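Local coordinates for protein 2-C-methyl-D-erythritol 4-phosphate cytidylyltransferase (Neisseria gonorrhoeae, PDB 1VGW) that probably catalyses the transfer of a cytidylyl group from CTP to 2-C-methyl-D-erythritol 4-phosphate in the non-mevalonate pathway of isoprenoid biosynthesis, at residues 108-113 and 166-171. Sequence-based numbering, arbitrary orientation.
Sequences LVHDAA and AQTPQL
Thr-168 meets His-110 and Asp-111 at the bend between strands 163-167 and 169-173, the latter running antiparallel to strand 106-109 in the central mixed sheet of this GT-A-like nucleotidyltransferase fold. A chi1 of 73° turns the Thr-168 hydroxyl toward Asp-111 N, from which OG1 accepts a long but nearly straight bond (3.3 Å, 172° at the hydrogen). The same OG1 lies 2.9 Å from His-110 ND1, obliquely to the ring. The other branch, CG2, rests against OD1 of Asp-111, a carboxylate gripped by Arg-84 and Arg-114 and close to Lys-214, which is predicted to position the substrate MEP. A cis peptide bond leads into Pro-169, whose N lies at the edge of the imidazole, near its plane, while CG comes within 3.4 Å of His-110 ND1; His-110 NE2 is hydrogen-bonded to Arg-114 O. Pro-169 CA also makes a CA-H...O contact with Val-109 O. Gln-170 N donates to Val-109 O (3.2 Å) and Val-109 N to Gln-170 O (3.0 Å). The Gln-170 side chain folds back: NE2 donates to Gln-167 O, spanning the bend, and to Asp-191 OD1, while OE1 accepts from Ala-193 N. Leu-171 forms the next, non-hydrogen-bonded pair with Leu-108: the two side chains lie alongside each other over helix 119-129, with CD2 of Leu-171 3.6 Å from CD1 of Leu-108.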
# COMPACT_ATOMS: atom_id res chain seq x y z
N LEU B 108 -4.38 -10.99 -20.50
CA LEU B 108 -3.91 -10.21 -19.33
C LEU B 108 -4.99 -9.20 -18.89
O LEU B 108 -5.22 -8.23 -19.64
CB LEU B 108 -2.63 -9.47 -19.65
CG LEU B 108 -1.33 -10.24 -19.74
CD1 LEU B 108 -1.25 -11.06 -21.07
CD2 LEU B 108 -0.13 -9.31 -19.71
N VAL B 109 -5.74 -9.44 -17.83
CA VAL B 109 -6.83 -8.59 -17.36
C VAL B 109 -6.32 -7.44 -16.48
O VAL B 109 -5.77 -7.64 -15.42
CB VAL B 109 -7.94 -9.37 -16.66
CG1 VAL B 109 -9.26 -8.58 -16.49
CG2 VAL B 109 -8.34 -10.66 -17.42
N HIS B 110 -6.42 -6.20 -16.98
CA HIS B 110 -5.86 -5.05 -16.26
C HIS B 110 -6.88 -3.96 -15.91
O HIS B 110 -7.70 -3.65 -16.76
CB HIS B 110 -4.78 -4.38 -17.11
CG HIS B 110 -3.93 -3.39 -16.37
ND1 HIS B 110 -3.10 -3.75 -15.34
CD2 HIS B 110 -3.79 -2.05 -16.52
CE1 HIS B 110 -2.46 -2.65 -14.87
NE2 HIS B 110 -2.87 -1.63 -15.59
N ASP B 111 -6.78 -3.41 -14.71
CA ASP B 111 -7.70 -2.30 -14.29
C ASP B 111 -7.49 -1.03 -15.13
O ASP B 111 -6.34 -0.62 -15.33
CB ASP B 111 -7.36 -1.93 -12.86
CG ASP B 111 -7.81 -2.90 -11.80
OD1 ASP B 111 -7.04 -3.08 -10.82
OD2 ASP B 111 -8.89 -3.48 -11.90
N ALA B 112 -8.51 -0.40 -15.64
CA ALA B 112 -8.47 0.86 -16.37
C ALA B 112 -7.84 2.02 -15.59
O ALA B 112 -7.31 2.98 -16.16
CB ALA B 112 -9.92 1.31 -16.69
N ALA B 113 -7.85 1.99 -14.26
CA ALA B 113 -7.26 3.03 -13.47
C ALA B 113 -5.86 2.76 -12.98
O ALA B 113 -5.41 3.57 -12.14
CB ALA B 113 -8.16 3.36 -12.26
N ALA B 166 -2.71 -8.34 -3.95
CA ALA B 166 -2.84 -8.52 -5.37
C ALA B 166 -2.94 -7.20 -6.13
O ALA B 166 -3.56 -6.23 -5.64
CB ALA B 166 -4.08 -9.37 -5.63
N GLN B 167 -2.34 -7.11 -7.29
CA GLN B 167 -2.41 -6.00 -8.22
C GLN B 167 -2.93 -6.58 -9.55
O GLN B 167 -3.63 -7.62 -9.49
CB GLN B 167 -1.06 -5.34 -8.44
CG GLN B 167 -0.44 -4.74 -7.20
CD GLN B 167 0.82 -3.95 -7.44
OE1 GLN B 167 1.69 -4.33 -8.26
NE2 GLN B 167 0.95 -2.83 -6.71
N THR B 168 -2.79 -5.89 -10.65
CA THR B 168 -3.14 -6.36 -11.98
C THR B 168 -1.96 -5.98 -12.86
O THR B 168 -1.12 -5.15 -12.40
CB THR B 168 -4.45 -5.82 -12.49
OG1 THR B 168 -4.30 -4.45 -12.84
CG2 THR B 168 -5.62 -5.96 -11.51
N PRO B 169 -1.77 -6.55 -14.04
CA PRO B 169 -2.65 -7.50 -14.67
C PRO B 169 -2.59 -8.88 -14.07
O PRO B 169 -1.68 -9.16 -13.28
CB PRO B 169 -2.15 -7.55 -16.14
CG PRO B 169 -1.19 -6.41 -16.27
CD PRO B 169 -0.55 -6.30 -14.89
N GLN B 170 -3.63 -9.65 -14.27
CA GLN B 170 -3.76 -11.06 -13.86
C GLN B 170 -3.82 -11.86 -15.19
O GLN B 170 -4.75 -11.61 -15.96
CB GLN B 170 -5.06 -11.28 -13.05
CG GLN B 170 -5.04 -10.34 -11.82
CD GLN B 170 -5.79 -10.80 -10.61
OE1 GLN B 170 -6.73 -11.58 -10.59
NE2 GLN B 170 -5.43 -10.24 -9.42
N LEU B 171 -2.84 -12.71 -15.40
CA LEU B 171 -2.67 -13.43 -16.67
C LEU B 171 -3.06 -14.88 -16.67
O LEU B 171 -2.39 -15.70 -16.01
CB LEU B 171 -1.24 -13.21 -17.11
CG LEU B 171 -0.33 -14.09 -17.88
CD1 LEU B 171 -0.90 -15.34 -18.52
CD2 LEU B 171 0.50 -13.30 -18.87